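Local coordinates for amidohydrolase 3 domain-containing protein (Pyrococcus horikoshii, PDB 3IGH) that is uncharacterised but, as a member of the amidohydrolase family, probably hydrolyses carbon-nitrogen bonds other than peptide bonds with the help of bound metal, at residues P279-P284 with E377-W382; D346-V351 with V383-D388. One frame throughout, in Å; residues are numbered along the deposited sequence.

How the interactions relate
Residues 377-382 and 383-388 run on from one another, so the second segments of interactions 1 and 2 form one continuous stretch leading from helix 371-375 into helix 386-392. Interaction 1 ties the start of this stretch to the loop 279-284, and interaction 2 sets its end against helix 345-354. The two contacts lie on the same side of the chain's centre, about 17 Å apart between their centres, and share a sulfate, probably from the crystallisation liquor. That ion accepts a bond from Trp382 NE1 at 2.7 Å to its O1, and a weak one from the backbone N of Asp346; Asp345 N is a further donor.

Interaction 1 of 2, residues P279-P284 with E377-W382; sequences PYSDDP and EERVKW. With SO4 (sulfate ion), chain L; SO4 (sulfate ion), chain G.
The carbonyl oxygen of Pro279 is gripped by both terminal nitrogens of Arg379: NH2 lies 2.9 Å from Pro279 O, and NH1 makes a weak bond to the same oxygen at 3.3 Å. NH2 also donates to Ser281 OG at 3.0 Å, close to the guanidinium plane, so one N-H of NH2 points to the carbonyl and the other, on the NE side, to the serine hydroxyl. The chain runs straight through chi2 and bends at chi3 (-78°), which turns the guanidinium edge to the 279-281 backbone and hydroxyl. Arg379 thus joins two loops of the amidohydrolase TIM-barrel fold, one following strand 256-264 and the other between helices 371-375 and 386-392. Lys278 O and Val375 O take further bonds from NH1 and NE. A leucine in its place would probably leave Pro279 O and Ser281 OG without this donor and weaken the tie between the two loops. Arg379 CG also lies 3.6 Å above one face of the Trp382 ring, toward its rim. Beyond the arginine, one sulfate accepts hydrogen bonds from Glu377 N and, at 2.8 Å from its O3 and nearly straight (172°), from Glu378 N; a second meets Trp382 NE1.

Interaction 2 of 2, residues D346-V351 with V383-D388; sequences DQLERV and VYRFKD. With SO4 (sulfate ion), chain G.
Helix 345-354 packs here against the start of helix 386-392, two peripheral helices of the amidohydrolase TIM-barrel fold, with Leu348 reaching across from the first. Its CD1 methyl sits over one face of the Arg385 guanidinium, offset toward the rim and 3.6 Å from NH2. The other methyl, CD2, approaches Asp388 CB at 4.1 Å, so the leucine fork rests on both members of an ion pair. Arg385 and Asp388 are held side-on: Arg385 NE at 2.9 Å and NH2 at 3.0 Å both bond to the single oxygen Asp388 OD2. OD2 lies in the guanidinium plane; it meets NE with its anti lone pair, whereas NH2 stands well above the carboxylate plane. Arg385 CG lies between the backbone N and the carbonyl carbon (chi1 57°), and a bend at chi3 brings the guanidinium round to Asp388. NH1 forms a salt bridge with Asp345 OD2 and a hydrogen bond to Val343 O, which helps fix the plane that Leu348 covers. Leu348 also touches Leu389 and Val392, extending the apolar contact along the second helix. Arg385 occupies the N-cap position and centres an inverse gamma turn, a kink that leads straight into helix 386-392.

Interaction 1 of 2, residues P279-P284 with E377-W382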
loop_
_atom_site.group_PDB
_atom_site.type_symbol
_atom_site.label_atom_id
_atom_site.label_comp_id
_atom_site.label_asym_id
_atom_site.label_seq_id
_atom_site.Cartn_x
_atom_site.Cartn_y
_atom_site.Cartn_z
ATOM N N PRO A 279 -3.207 17.867 -42.191
ATOM C CA PRO A 279 -2.293 16.781 -42.577
ATOM C C PRO A 279 -0.800 17.060 -42.345
ATOM O O PRO A 279 -0.402 18.217 -42.187
ATOM C CB PRO A 279 -2.591 16.586 -44.068
ATOM C CG PRO A 279 -4.016 17.047 -44.214
ATOM C CD PRO A 279 -4.091 18.245 -43.311
ATOM N N TYR A 280 -0.011 15.989 -42.280
ATOM C CA TYR A 280 1.447 16.083 -42.139
ATOM C C TYR A 280 2.049 16.833 -43.317
ATOM O O TYR A 280 1.578 16.705 -44.451
ATOM C CB TYR A 280 2.063 14.687 -42.031
ATOM C CG TYR A 280 2.004 14.133 -40.624
ATOM C CD1 TYR A 280 0.838 13.541 -40.131
ATOM C CD2 TYR A 280 3.105 14.226 -39.776
ATOM C CE1 TYR A 280 0.777 13.038 -38.829
ATOM C CE2 TYR A 280 3.060 13.726 -38.469
ATOM C CZ TYR A 280 1.887 13.142 -38.008
ATOM O OH TYR A 280 1.832 12.655 -36.731
ATOM N N SER A 281 3.071 17.635 -43.041
ATOM C CA SER A 281 3.707 18.437 -44.084
ATOM C C SER A 281 4.502 17.600 -45.084
ATOM O O SER A 281 4.614 17.975 -46.249
ATOM C CB SER A 281 4.564 19.529 -43.462
ATOM O OG SER A 281 3.745 20.391 -42.699
ATOM N N ASP A 282 5.021 16.458 -44.642
ATOM C CA ASP A 282 5.762 15.556 -45.534
ATOM C C ASP A 282 4.979 14.301 -45.922
ATOM O O ASP A 282 5.533 13.379 -46.527
ATOM C CB ASP A 282 7.126 15.184 -44.931
ATOM C CG ASP A 282 7.015 14.476 -43.576
ATOM O OD1 ASP A 282 5.900 14.378 -43.007
ATOM O OD2 ASP A 282 8.061 14.015 -43.074
ATOM N N ASP A 283 3.700 14.262 -45.540
ATOM C CA ASP A 283 2.766 13.225 -45.993
ATOM C C ASP A 283 1.355 13.801 -45.931
ATOM O O ASP A 283 0.655 13.647 -44.918
ATOM C CB ASP A 283 2.884 11.951 -45.142
ATOM C CG ASP A 283 2.150 10.754 -45.742
ATOM O OD1 ASP A 283 1.360 10.911 -46.700
ATOM O OD2 ASP A 283 2.369 9.632 -45.237
ATOM N N PRO A 284 0.925 14.469 -47.019
ATOM C CA PRO A 284 -0.380 15.130 -47.052
ATOM C C PRO A 284 -1.569 14.158 -47.062
ATOM O O PRO A 284 -2.704 14.602 -46.945
ATOM C CB PRO A 284 -0.334 15.941 -48.363
ATOM C CG PRO A 284 1.120 15.965 -48.766
ATOM C CD PRO A 284 1.656 14.660 -48.287
ATOM N N GLU A 377 6.993 24.671 -41.307
ATOM C CA GLU A 377 7.329 25.913 -40.659
ATOM C C GLU A 377 6.213 26.646 -40.004
ATOM O O GLU A 377 6.385 27.335 -39.054
ATOM C CB GLU A 377 8.031 26.867 -41.598
ATOM C CG GLU A 377 9.226 27.504 -40.984
ATOM C CD GLU A 377 10.485 26.841 -41.441
ATOM O OE1 GLU A 377 10.402 25.694 -41.893
ATOM O OE2 GLU A 377 11.554 27.469 -41.400
ATOM N N GLU A 378 5.046 26.494 -40.569
ATOM C CA GLU A 378 3.855 27.147 -40.027
ATOM C C GLU A 378 3.404 26.610 -38.665
ATOM O O GLU A 378 2.649 27.280 -37.960
ATOM C CB GLU A 378 2.700 27.104 -41.036
ATOM C CG GLU A 378 2.955 27.907 -42.323
ATOM C CD GLU A 378 3.492 29.312 -42.058
ATOM O OE1 GLU A 378 2.730 30.160 -41.542
ATOM O OE2 GLU A 378 4.677 29.564 -42.373
ATOM N N ARG A 379 3.878 25.419 -38.294
ATOM C CA ARG A 379 3.542 24.813 -36.997
ATOM C C ARG A 379 4.741 24.705 -36.056
ATOM O O ARG A 379 4.609 24.211 -34.940
ATOM C CB ARG A 379 2.905 23.439 -37.199
ATOM C CG ARG A 379 1.549 23.499 -37.880
ATOM C CD ARG A 379 0.959 22.124 -38.048
ATOM N NE ARG A 379 1.558 21.398 -39.165
ATOM C CZ ARG A 379 0.999 20.350 -39.750
ATOM N NH1 ARG A 379 -0.184 19.898 -39.333
ATOM N NH2 ARG A 379 1.612 19.761 -40.759
ATOM N N VAL A 380 5.900 25.181 -36.513
ATOM C CA VAL A 380 7.131 25.205 -35.718
ATOM C C VAL A 380 6.991 25.861 -34.332
ATOM O O VAL A 380 7.537 25.360 -33.353
ATOM C CB VAL A 380 8.283 25.824 -36.549
ATOM C CG1 VAL A 380 9.270 26.611 -35.698
ATOM C CG2 VAL A 380 8.976 24.742 -37.320
ATOM N N LYS A 381 6.223 26.949 -34.246
ATOM C CA LYS A 381 6.021 27.662 -32.977
ATOM C C LYS A 381 5.260 26.842 -31.925
ATOM O O LYS A 381 5.309 27.157 -30.733
ATOM C CB LYS A 381 5.319 29.005 -33.211
ATOM C CG LYS A 381 3.939 28.906 -33.856
ATOM C CD LYS A 381 3.268 30.276 -33.938
ATOM C CE LYS A 381 2.258 30.348 -35.082
ATOM N NZ LYS A 381 0.936 29.753 -34.741
ATOM N N TRP A 382 4.586 25.783 -32.372
ATOM C CA TRP A 382 3.836 24.899 -31.483
ATOM C C TRP A 382 4.708 23.811 -30.865
ATOM O O TRP A 382 4.271 23.123 -29.940
ATOM C CB TRP A 382 2.716 24.186 -32.233
ATOM C CG TRP A 382 1.696 25.037 -32.939
ATOM C CD1 TRP A 382 1.522 26.392 -32.849
ATOM C CD2 TRP A 382 0.676 24.558 -33.817
ATOM N NE1 TRP A 382 0.470 26.785 -33.645
ATOM C CE2 TRP A 382 -0.068 25.679 -34.248
ATOM C CE3 TRP A 382 0.324 23.284 -34.294
ATOM C CZ2 TRP A 382 -1.146 25.567 -35.131
ATOM C CZ3 TRP A 382 -0.753 23.174 -35.159
ATOM C CH2 TRP A 382 -1.467 24.309 -35.576
HETATM S S SO4 L . 5.120 24.953 -44.280
HETATM O O1 SO4 L . 6.507 24.492 -44.272
HETATM O O2 SO4 L . 4.299 24.009 -45.033
HETATM O O3 SO4 L . 4.613 25.033 -42.919
HETATM O O4 SO4 L . 5.047 26.277 -44.889
HETATM S S SO4 G . -2.396 29.347 -33.406
HETATM O O1 SO4 G . -1.136 28.865 -32.855
HETATM O O2 SO4 G . -2.815 28.474 -34.500
HETATM O O3 SO4 G . -3.442 29.323 -32.380
HETATM O O4 SO4 G . -2.200 30.708 -33.895
#

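Interaction 2 of 2, residues D346-V351 with V383-D388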
loop_
_atom_site.group_PDB
_atom_site.type_symbol
_atom_site.label_atom_id
_atom_site.label_comp_id
_atom_site.label_asym_id
_atom_site.label_seq_id
_atom_site.Cartn_x
_atom_site.Cartn_y
_atom_site.Cartn_z
ATOM N N ASP A 346 -4.007 28.858 -29.101
ATOM C CA ASP A 346 -5.349 28.787 -28.503
ATOM C C ASP A 346 -5.476 27.736 -27.389
ATOM O O ASP A 346 -6.305 27.869 -26.482
ATOM C CB ASP A 346 -6.417 28.573 -29.585
ATOM C CG ASP A 346 -6.173 27.325 -30.425
ATOM O OD1 ASP A 346 -6.514 26.211 -29.969
ATOM O OD2 ASP A 346 -5.671 27.463 -31.558
ATOM N N GLN A 347 -4.644 26.702 -27.459
ATOM C CA GLN A 347 -4.666 25.622 -26.476
ATOM C C GLN A 347 -3.975 25.990 -25.163
ATOM O O GLN A 347 -4.209 25.345 -24.140
ATOM C CB GLN A 347 -4.041 24.361 -27.067
ATOM C CG GLN A 347 -4.913 23.679 -28.102
ATOM C CD GLN A 347 -4.229 22.513 -28.747
ATOM O OE1 GLN A 347 -3.061 22.596 -29.120
ATOM N NE2 GLN A 347 -4.949 21.410 -28.894
ATOM N N LEU A 348 -3.128 27.021 -25.202
ATOM C CA LEU A 348 -2.418 27.506 -24.021
ATOM C C LEU A 348 -3.375 27.989 -22.936
ATOM O O LEU A 348 -3.195 27.667 -21.766
ATOM C CB LEU A 348 -1.435 28.621 -24.390
ATOM C CG LEU A 348 -0.163 28.253 -25.161
ATOM C CD1 LEU A 348 0.535 29.506 -25.666
ATOM C CD2 LEU A 348 0.794 27.427 -24.299
ATOM N N GLU A 349 -4.402 28.740 -23.330
ATOM C CA GLU A 349 -5.389 29.242 -22.375
ATOM C C GLU A 349 -6.283 28.117 -21.847
ATOM O O GLU A 349 -6.703 28.140 -20.688
ATOM C CB GLU A 349 -6.232 30.360 -23.006
ATOM C CG GLU A 349 -7.019 31.229 -22.006
ATOM C CD GLU A 349 -6.129 32.063 -21.078
ATOM O OE1 GLU A 349 -6.574 32.368 -19.950
ATOM O OE2 GLU A 349 -4.992 32.420 -21.466
ATOM N N ARG A 350 -6.563 27.128 -22.694
ATOM C CA ARG A 350 -7.366 25.983 -22.267
ATOM C C ARG A 350 -6.607 25.126 -21.250
ATOM O O ARG A 350 -7.175 24.719 -20.232
ATOM C CB ARG A 350 -7.824 25.149 -23.459
ATOM C CG ARG A 350 -8.922 24.183 -23.086
ATOM C CD ARG A 350 -9.532 23.509 -24.278
ATOM N NE ARG A 350 -10.571 22.593 -23.826
ATOM C CZ ARG A 350 -10.934 21.488 -24.465
ATOM N NH1 ARG A 350 -11.904 20.730 -23.964
ATOM N NH2 ARG A 350 -10.336 21.141 -25.602
ATOM N N VAL A 351 -5.318 24.899 -21.512
ATOM C CA VAL A 351 -4.416 24.240 -20.549
ATOM C C VAL A 351 -4.443 24.972 -19.199
ATOM O O VAL A 351 -4.610 24.349 -18.143
ATOM C CB VAL A 351 -2.961 24.123 -21.114
ATOM C CG1 VAL A 351 -1.942 23.851 -20.008
ATOM C CG2 VAL A 351 -2.889 23.026 -22.189
ATOM N N VAL A 383 5.929 23.660 -31.374
ATOM C CA VAL A 383 6.781 22.505 -31.063
ATOM C C VAL A 383 7.556 22.677 -29.754
ATOM O O VAL A 383 8.322 23.636 -29.608
ATOM C CB VAL A 383 7.776 22.211 -32.231
ATOM C CG1 VAL A 383 8.738 21.098 -31.866
ATOM C CG2 VAL A 383 7.030 21.838 -33.494
ATOM N N TYR A 384 7.359 21.737 -28.820
ATOM C CA TYR A 384 8.100 21.678 -27.544
ATOM C C TYR A 384 8.280 23.053 -26.912
ATOM O O TYR A 384 9.406 23.477 -26.591
ATOM C CB TYR A 384 9.455 20.985 -27.737
ATOM C CG TYR A 384 9.348 19.545 -28.212
ATOM C CD1 TYR A 384 8.524 18.618 -27.555
ATOM C CD2 TYR A 384 10.092 19.102 -29.297
ATOM C CE1 TYR A 384 8.438 17.293 -28.010
ATOM C CE2 TYR A 384 10.006 17.806 -29.747
ATOM C CZ TYR A 384 9.180 16.906 -29.108
ATOM O OH TYR A 384 9.120 15.617 -29.578
ATOM N N ARG A 385 7.168 23.760 -26.760
ATOM C CA ARG A 385 7.209 25.177 -26.379
ATOM C C ARG A 385 7.259 25.356 -24.867
ATOM O O ARG A 385 6.345 25.915 -24.250
ATOM C CB ARG A 385 6.073 25.976 -27.058
ATOM C CG ARG A 385 4.647 25.480 -26.803
ATOM C CD ARG A 385 3.634 26.099 -27.763
ATOM N NE ARG A 385 3.646 27.561 -27.788
ATOM C CZ ARG A 385 2.777 28.316 -28.466
ATOM N NH1 ARG A 385 1.807 27.759 -29.182
ATOM N NH2 ARG A 385 2.879 29.636 -28.429
ATOM N N PHE A 386 8.373 24.918 -24.281
ATOM C CA PHE A 386 8.468 24.735 -22.827
ATOM C C PHE A 386 8.348 26.021 -22.015
ATOM O O PHE A 386 7.759 26.012 -20.937
ATOM C CB PHE A 386 9.757 24.004 -22.443
ATOM C CG PHE A 386 9.937 22.674 -23.122
ATOM C CD1 PHE A 386 11.205 22.269 -23.531
ATOM C CD2 PHE A 386 8.853 21.825 -23.357
ATOM C CE1 PHE A 386 11.394 21.046 -24.153
ATOM C CE2 PHE A 386 9.039 20.600 -23.996
ATOM C CZ PHE A 386 10.313 20.205 -24.380
ATOM N N LYS A 387 8.913 27.111 -22.534
ATOM C CA LYS A 387 8.807 28.407 -21.880
ATOM C C LYS A 387 7.353 28.882 -21.825
ATOM O O LYS A 387 6.887 29.289 -20.764
ATOM C CB LYS A 387 9.721 29.451 -22.538
ATOM C CG LYS A 387 9.841 30.740 -21.712
ATOM C CD LYS A 387 10.830 31.734 -22.309
ATOM C CE LYS A 387 11.187 32.825 -21.301
ATOM N NZ LYS A 387 12.174 33.803 -21.845
ATOM N N ASP A 388 6.642 28.787 -22.952
ATOM C CA ASP A 388 5.201 29.079 -22.993
ATOM C C ASP A 388 4.372 28.196 -22.051
ATOM O O ASP A 388 3.474 28.688 -21.374
ATOM C CB ASP A 388 4.650 28.941 -24.419
ATOM C CG ASP A 388 5.272 29.933 -25.384
ATOM O OD1 ASP A 388 5.753 30.988 -24.921
ATOM O OD2 ASP A 388 5.283 29.649 -26.605
HETATM S S SO4 G . -2.396 29.347 -33.406
HETATM O O1 SO4 G . -1.136 28.865 -32.855
HETATM O O2 SO4 G . -2.815 28.474 -34.500
HETATM O O3 SO4 G . -3.442 29.323 -32.380
HETATM O O4 SO4 G . -2.200 30.708 -33.895
#